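Local coordinates for putative isohexenylglutaconyl-CoA hydratase (Pseudomonas aeruginosa, PDB 4ZU2), which probably hydrates isohexenylglutaconyl-CoA, a branched enoyl-CoA intermediate in the breakdown of acyclic terpenoids such as citronellate, as a member of the crotonase family, at residues L104-F118 / V123-L137. Sequence-based numbering, arbitrary orientation.
Sequences LLVALVEGAVLGGGF and VSDVAIAAADAQFGL
The carboxylate of D125 is gripped by three groups: OD2 takes the backbone N-H of L105 at 3.0 Å, on its anti side, and pairs with K216, while OD1 forms a salt bridge with R163 of the second subunit. D125 thus ties the start of strand 104-109 to the subunit interface, in one of the beta-beta-alpha units of the crotonase fold, where strand 112-114 and helix 116-121 lead from strand 104-109 to its parallel neighbour 126-130. L105 O receives V126 N at 3.2 Å and, weakly, D125 N. From there the ladder between 104-109 and 126-130 runs through A107 and V109, with I128 N donating almost straight to A107 O (2.8 Å, 172° at the hydrogen).

On one face of this sheet, L108 CD1 reaches across to I128 CB, and I128 CD1 meets V106 CG1; helix 190-205 covers V106 and L108. Beyond V109 and A130 both segments turn, the second through a type I turn from A130 to A133, and the register slips by two residues, so that a second short parallel ladder, 112-114 with 134-136, begins with Q134 N bonded to G111 O from above the carbonyl plane. At this turn a water bridges G111 N and D132 OD1.

The F135 ring bridges the two ladders. With CG beside its own backbone N (chi1 -61°), it lies alongside V113, whose CG2 sits over one face, 4.2 Å from the centroid; CZ reaches V109 CG2, and the ring of F172 lies nearly parallel to it. Farther on, L137 crosses F118 at about a right angle, its CD2 held 3.8 Å from the F118 ring centroid in a CH-pi contact, 21° off the normal.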
ATOM      1  N   LEU A 104     -16.392  14.947  -0.843  1.00 23.01           N
ATOM      2  CA  LEU A 104     -14.952  15.069  -1.096  1.00 22.18           C
ATOM      3  C   LEU A 104     -14.331  16.027  -0.029  1.00 22.16           C
ATOM      4  O   LEU A 104     -14.830  17.122   0.199  1.00 16.57           O
ATOM      5  CB  LEU A 104     -14.695  15.622  -2.498  1.00 20.79           C
ATOM      6  CG  LEU A 104     -13.263  15.538  -3.021  1.00 17.07           C
ATOM      7  CD1 LEU A 104     -12.931  14.161  -3.559  1.00 12.51           C
ATOM      8  CD2 LEU A 104     -12.980  16.608  -4.114  1.00 18.48           C
ATOM      9  N   LEU A 105     -13.260  15.581   0.626  1.00 17.67           N
ATOM     10  CA  LEU A 105     -12.600  16.335   1.669  1.00 19.66           C
ATOM     11  C   LEU A 105     -11.245  16.688   1.116  1.00 20.35           C
ATOM     12  O   LEU A 105     -10.434  15.799   0.839  1.00 19.60           O
ATOM     13  CB  LEU A 105     -12.447  15.508   2.933  1.00 21.37           C
ATOM     14  CG  LEU A 105     -11.613  16.155   4.057  1.00 28.33           C
ATOM     15  CD1 LEU A 105     -12.177  17.513   4.544  1.00 24.27           C
ATOM     16  CD2 LEU A 105     -11.491  15.232   5.249  1.00 25.99           C
ATOM     17  N   VAL A 106     -11.021  17.977   0.909  1.00 24.05           N
ATOM     18  CA  VAL A 106      -9.735  18.444   0.402  1.00 26.35           C
ATOM     19  C   VAL A 106      -8.968  19.104   1.545  1.00 22.26           C
ATOM     20  O   VAL A 106      -9.504  19.980   2.206  1.00 19.59           O
ATOM     21  CB  VAL A 106      -9.906  19.454  -0.764  1.00 22.71           C
ATOM     22  CG1 VAL A 106      -8.537  19.822  -1.378  1.00 18.45           C
ATOM     23  CG2 VAL A 106     -10.846  18.884  -1.800  1.00 27.07           C
ATOM     24  N   ALA A 107      -7.728  18.674   1.785  1.00 23.19           N
ATOM     25  CA  ALA A 107      -6.898  19.366   2.755  1.00 27.88           C
ATOM     26  C   ALA A 107      -5.845  20.244   2.082  1.00 24.93           C
ATOM     27  O   ALA A 107      -5.058  19.773   1.304  1.00 22.75           O
ATOM     28  CB  ALA A 107      -6.249  18.402   3.753  1.00 24.11           C
ATOM     29  N   LEU A 108      -5.836  21.525   2.439  1.00 26.41           N
ATOM     30  CA  LEU A 108      -4.794  22.448   2.025  1.00 22.63           C
ATOM     31  C   LEU A 108      -3.842  22.672   3.205  1.00 21.88           C
ATOM     32  O   LEU A 108      -4.157  23.392   4.169  1.00 19.84           O
ATOM     33  CB  LEU A 108      -5.452  23.748   1.530  1.00 32.53           C
ATOM     34  CG  LEU A 108      -4.670  24.637   0.549  1.00 38.80           C
ATOM     35  CD1 LEU A 108      -4.153  23.827  -0.610  1.00 45.67           C
ATOM     36  CD2 LEU A 108      -5.546  25.726   0.026  1.00 36.31           C
ATOM     37  N   VAL A 109      -2.694  22.001   3.174  1.00 26.11           N
ATOM     38  CA  VAL A 109      -1.819  21.964   4.342  1.00 27.48           C
ATOM     39  C   VAL A 109      -0.580  22.883   4.159  1.00 29.72           C
ATOM     40  O   VAL A 109       0.163  22.777   3.201  1.00 25.71           O
ATOM     41  CB  VAL A 109      -1.432  20.494   4.726  1.00 35.23           C
ATOM     42  CG1 VAL A 109      -2.698  19.617   4.921  1.00 30.52           C
ATOM     43  CG2 VAL A 109      -0.552  19.879   3.701  1.00 36.12           C
ATOM     44  N   GLU A 110      -0.400  23.804   5.097  1.00 25.51           N
ATOM     45  CA  GLU A 110       0.694  24.758   5.065  1.00 26.70           C
ATOM     46  C   GLU A 110       1.336  24.721   6.418  1.00 24.97           C
ATOM     47  O   GLU A 110       0.663  24.451   7.390  1.00 24.45           O
ATOM     48  CB  GLU A 110       0.163  26.155   4.829  1.00 25.37           C
ATOM     49  CG  GLU A 110      -0.635  26.287   3.581  1.00 23.52           C
ATOM     50  CD  GLU A 110      -1.259  27.646   3.479  1.00 39.55           C
ATOM     51  OE1 GLU A 110      -0.564  28.579   2.981  1.00 43.25           O
ATOM     52  OE2 GLU A 110      -2.428  27.772   3.942  1.00 39.83           O
ATOM     53  N   GLY A 111       2.635  25.010   6.462  1.00 29.92           N
ATOM     54  CA  GLY A 111       3.385  25.162   7.702  1.00 30.16           C
ATOM     55  C   GLY A 111       3.350  23.899   8.535  1.00 27.59           C
ATOM     56  O   GLY A 111       3.651  22.825   8.032  1.00 27.59           O
ATOM     57  N   ALA A 112       2.928  24.020   9.790  1.00 17.48           N
ATOM     58  CA  ALA A 112       2.942  22.868  10.697  1.00 23.62           C
ATOM     59  C   ALA A 112       1.776  21.898  10.461  1.00 23.88           C
ATOM     60  O   ALA A 112       0.590  22.277  10.517  1.00 25.97           O
ATOM     61  CB  ALA A 112       2.959  23.347  12.154  1.00 21.29           C
ATOM     62  N   VAL A 113       2.145  20.655  10.187  1.00 21.67           N
ATOM     63  CA  VAL A 113       1.200  19.539  10.002  1.00 22.73           C
ATOM     64  C   VAL A 113       1.670  18.393  10.914  1.00 19.24           C
ATOM     65  O   VAL A 113       2.347  17.464  10.481  1.00 24.06           O
ATOM     66  CB  VAL A 113       1.191  19.075   8.546  1.00 22.71           C
ATOM     67  CG1 VAL A 113       0.046  18.118   8.291  1.00 19.60           C
ATOM     68  CG2 VAL A 113       1.131  20.257   7.595  1.00 24.58           C
ATOM     69  N   LEU A 114       1.405  18.531  12.203  1.00 20.05           N
ATOM     70  CA  LEU A 114       2.050  17.691  13.225  1.00 16.14           C
ATOM     71  C   LEU A 114       1.071  16.988  14.179  1.00 19.33           C
ATOM     72  O   LEU A 114       0.083  17.593  14.619  1.00 15.74           O
ATOM     73  CB  LEU A 114       2.920  18.555  14.117  1.00 17.46           C
ATOM     74  CG  LEU A 114       4.034  19.396  13.493  1.00 13.58           C
ATOM     75  CD1 LEU A 114       4.685  20.236  14.576  1.00 22.15           C
ATOM     76  CD2 LEU A 114       5.085  18.518  12.795  1.00 16.62           C
ATOM     77  N   GLY A 115       1.398  15.746  14.535  1.00 19.06           N
ATOM     78  CA  GLY A 115       0.601  14.961  15.458  1.00 26.06           C
ATOM     79  C   GLY A 115      -0.813  14.838  14.940  1.00 22.05           C
ATOM     80  O   GLY A 115      -1.033  14.519  13.793  1.00 29.05           O
ATOM     81  N   GLY A 116      -1.777  15.111  15.789  1.00 21.80           N
ATOM     82  CA  GLY A 116      -3.169  15.091  15.382  1.00 24.11           C
ATOM     83  C   GLY A 116      -3.422  15.875  14.092  1.00 26.63           C
ATOM     84  O   GLY A 116      -4.357  15.572  13.364  1.00 21.61           O
ATOM     85  N   GLY A 117      -2.596  16.889  13.826  1.00 30.52           N
ATOM     86  CA  GLY A 117      -2.641  17.627  12.562  1.00 24.51           C
ATOM     87  C   GLY A 117      -2.320  16.752  11.358  1.00 17.87           C
ATOM     88  O   GLY A 117      -3.031  16.794  10.352  1.00 15.54           O
ATOM     89  N   PHE A 118      -1.231  16.003  11.469  1.00 16.36           N
ATOM     90  CA  PHE A 118      -0.780  14.992  10.485  1.00 18.46           C
ATOM     91  C   PHE A 118      -1.895  13.931  10.393  1.00 24.59           C
ATOM     92  O   PHE A 118      -2.232  13.461   9.315  1.00 19.69           O
ATOM     93  CB  PHE A 118       0.577  14.467  10.988  1.00 10.09           C
ATOM     94  CG  PHE A 118       1.147  13.293  10.275  1.00 18.00           C
ATOM     95  CD1 PHE A 118       0.465  12.087  10.154  1.00 22.21           C
ATOM     96  CD2 PHE A 118       2.437  13.350   9.825  1.00 17.13           C
ATOM     97  CE1 PHE A 118       1.042  11.002   9.510  1.00 15.88           C
ATOM     98  CE2 PHE A 118       3.012  12.254   9.169  1.00 24.45           C
ATOM     99  CZ  PHE A 118       2.318  11.083   9.029  1.00 14.56           C
ATOM    100  N   VAL A 123      -6.681  11.590   6.364  1.00 23.10           N
ATOM    101  CA  VAL A 123      -8.041  11.145   6.062  1.00 25.06           C
ATOM    102  C   VAL A 123      -8.746  11.999   5.003  1.00 17.68           C
ATOM    103  O   VAL A 123      -9.971  11.915   4.818  1.00 15.93           O
ATOM    104  CB  VAL A 123      -8.915  11.025   7.339  1.00 21.50           C
ATOM    105  CG1 VAL A 123      -8.194  10.169   8.378  1.00 16.55           C
ATOM    106  CG2 VAL A 123      -9.267  12.367   7.898  1.00 20.47           C
ATOM    107  N   SER A 124      -7.973  12.820   4.312  1.00 12.57           N
ATOM    108  CA  SER A 124      -8.518  13.589   3.200  1.00 15.33           C
ATOM    109  C   SER A 124      -8.586  12.721   1.907  1.00 13.89           C
ATOM    110  O   SER A 124      -7.758  11.815   1.704  1.00 14.03           O
ATOM    111  CB  SER A 124      -7.663  14.845   2.969  1.00 14.23           C
ATOM    112  OG  SER A 124      -6.330  14.497   2.647  1.00 14.92           O
ATOM    113  N   ASP A 125      -9.558  13.003   1.046  1.00 18.19           N
ATOM    114  CA  ASP A 125      -9.564  12.450  -0.326  1.00 17.52           C
ATOM    115  C   ASP A 125      -8.492  13.116  -1.216  1.00 25.85           C
ATOM    116  O   ASP A 125      -7.898  12.477  -2.057  1.00 25.41           O
ATOM    117  CB  ASP A 125     -10.926  12.604  -0.988  1.00 21.36           C
ATOM    118  CG  ASP A 125     -12.035  11.947  -0.207  1.00 20.73           C
ATOM    119  OD1 ASP A 125     -11.880  10.756   0.129  1.00 22.19           O
ATOM    120  OD2 ASP A 125     -13.046  12.621   0.066  1.00 20.78           O
ATOM    121  N   VAL A 126      -8.241  14.392  -0.985  1.00 26.39           N
ATOM    122  CA  VAL A 126      -7.206  15.133  -1.684  1.00 24.68           C
ATOM    123  C   VAL A 126      -6.471  16.095  -0.713  1.00 15.77           C
ATOM    124  O   VAL A 126      -7.074  16.944  -0.043  1.00 17.31           O
ATOM    125  CB  VAL A 126      -7.810  15.903  -2.910  1.00 35.00           C
ATOM    126  CG1 VAL A 126      -6.701  16.520  -3.802  1.00 40.04           C
ATOM    127  CG2 VAL A 126      -8.662  14.977  -3.737  1.00 32.02           C
ATOM    128  N   ALA A 127      -5.169  15.900  -0.601  1.00 16.13           N
ATOM    129  CA  ALA A 127      -4.279  16.792   0.158  1.00 22.05           C
ATOM    130  C   ALA A 127      -3.325  17.538  -0.798  1.00 27.28           C
ATOM    131  O   ALA A 127      -2.647  16.924  -1.658  1.00 31.07           O
ATOM    132  CB  ALA A 127      -3.488  16.017   1.120  1.00 15.29           C
ATOM    133  N   ILE A 128      -3.313  18.856  -0.656  1.00 27.98           N
ATOM    134  CA  ILE A 128      -2.430  19.745  -1.404  1.00 21.52           C
ATOM    135  C   ILE A 128      -1.537  20.463  -0.373  1.00 22.97           C
ATOM    136  O   ILE A 128      -2.040  21.200   0.457  1.00 26.10           O
ATOM    137  CB  ILE A 128      -3.264  20.787  -2.188  1.00 26.03           C
ATOM    138  CG1 ILE A 128      -4.245  20.105  -3.170  1.00 22.07           C
ATOM    139  CG2 ILE A 128      -2.357  21.747  -2.946  1.00 24.44           C
ATOM    140  CD1 ILE A 128      -5.536  20.850  -3.398  1.00 19.65           C
ATOM    141  N   ALA A 129      -0.224  20.255  -0.419  1.00 19.33           N
ATOM    142  CA  ALA A 129       0.670  20.846   0.587  1.00 21.97           C
ATOM    143  C   ALA A 129       1.563  21.919  -0.008  1.00 29.07           C
ATOM    144  O   ALA A 129       1.904  21.885  -1.203  1.00 26.64           O
ATOM    145  CB  ALA A 129       1.526  19.789   1.218  1.00 22.28           C
ATOM    146  N   ALA A 130       1.925  22.876   0.845  1.00 28.27           N
ATOM    147  CA  ALA A 130       2.987  23.838   0.559  1.00 24.89           C
ATOM    148  C   ALA A 130       4.332  23.120   0.698  1.00 28.69           C
ATOM    149  O   ALA A 130       4.529  22.378   1.650  1.00 27.89           O
ATOM    150  CB  ALA A 130       2.900  24.950   1.551  1.00 27.20           C
ATOM    151  N   ALA A 131       5.257  23.323  -0.237  1.00 25.80           N
ATOM    152  CA  ALA A 131       6.563  22.662  -0.176  1.00 25.39           C
ATOM    153  C   ALA A 131       7.290  22.875   1.129  1.00 30.28           C
ATOM    154  O   ALA A 131       8.103  22.041   1.515  1.00 36.63           O
ATOM    155  CB  ALA A 131       7.470  23.153  -1.326  1.00 33.42           C
ATOM    156  N   ASP A 132       7.055  24.011   1.778  1.00 32.43           N
ATOM    157  CA  ASP A 132       7.749  24.316   3.026  1.00 41.22           C
ATOM    158  C   ASP A 132       6.922  23.895   4.271  1.00 32.00           C
ATOM    159  O   ASP A 132       7.213  24.307   5.397  1.00 30.79           O
ATOM    160  CB  ASP A 132       8.125  25.813   3.071  1.00 46.48           C
ATOM    161  CG  ASP A 132       6.913  26.733   2.907  1.00 52.83           C
ATOM    162  OD1 ASP A 132       5.782  26.203   2.894  1.00 59.53           O
ATOM    163  OD2 ASP A 132       7.080  27.980   2.794  1.00 49.59           O
ATOM    164  N   ALA A 133       5.877  23.097   4.064  1.00 29.00           N
ATOM    165  CA  ALA A 133       5.104  22.561   5.176  1.00 24.83           C
ATOM    166  C   ALA A 133       6.015  21.624   5.939  1.00 26.30           C
ATOM    167  O   ALA A 133       6.900  21.037   5.336  1.00 26.43           O
ATOM    168  CB  ALA A 133       3.853  21.855   4.672  1.00 22.53           C
ATOM    169  N   GLN A 134       5.866  21.539   7.268  1.00 29.33           N
ATOM    170  CA  GLN A 134       6.621  20.556   8.045  1.00 30.46           C
ATOM    171  C   GLN A 134       5.693  19.561   8.775  1.00 29.16           C
ATOM    172  O   GLN A 134       4.888  19.908   9.665  1.00 21.13           O
ATOM    173  CB  GLN A 134       7.664  21.191   8.981  1.00 34.74           C
ATOM    174  CG  GLN A 134       9.086  21.604   8.355  1.00 95.47           C
ATOM    175  CD  GLN A 134       9.772  20.580   7.394  1.00 75.51           C
ATOM    176  OE1 GLN A 134       9.207  20.220   6.374  1.00 81.08           O
ATOM    177  NE2 GLN A 134      11.018  20.174   7.697  1.00 65.53           N
ATOM    178  N   PHE A 135       5.849  18.312   8.342  1.00 29.30           N
ATOM    179  CA  PHE A 135       5.110  17.153   8.798  1.00 22.61           C
ATOM    180  C   PHE A 135       5.899  16.372   9.833  1.00 24.61           C
ATOM    181  O   PHE A 135       7.133  16.360   9.828  1.00 27.98           O
ATOM    182  CB  PHE A 135       4.844  16.195   7.618  1.00 24.78           C
ATOM    183  CG  PHE A 135       4.042  16.791   6.527  1.00 23.67           C
ATOM    184  CD1 PHE A 135       4.659  17.571   5.550  1.00 30.08           C
ATOM    185  CD2 PHE A 135       2.673  16.573   6.452  1.00 29.38           C
ATOM    186  CE1 PHE A 135       3.903  18.144   4.515  1.00 30.89           C
ATOM    187  CE2 PHE A 135       1.915  17.148   5.438  1.00 27.39           C
ATOM    188  CZ  PHE A 135       2.536  17.943   4.467  1.00 29.04           C
ATOM    189  N   GLY A 136       5.175  15.696  10.718  1.00 18.36           N
ATOM    190  CA  GLY A 136       5.825  14.836  11.676  1.00 21.81           C
ATOM    191  C   GLY A 136       4.845  14.212  12.641  1.00 17.54           C
ATOM    192  O   GLY A 136       3.696  14.635  12.775  1.00 14.27           O
ATOM    193  N   LEU A 137       5.320  13.167  13.293  1.00 19.17           N
ATOM    194  CA  LEU A 137       4.646  12.597  14.464  1.00 17.39           C
ATOM    195  C   LEU A 137       5.577  12.666  15.664  1.00 10.10           C
ATOM    196  O   LEU A 137       6.347  11.733  15.914  1.00 16.20           O
ATOM    197  CB  LEU A 137       4.245  11.136  14.178  1.00 15.73           C
ATOM    198  CG  LEU A 137       3.212  10.987  13.048  1.00 15.59           C
ATOM    199  CD1 LEU A 137       2.945   9.532  12.645  1.00 14.82           C
ATOM    200  CD2 LEU A 137       1.923  11.639  13.411  1.00 13.44           C
TER
HETATM  201  O   HOH W   1       3.916  26.774   4.449  1.00 24.96           O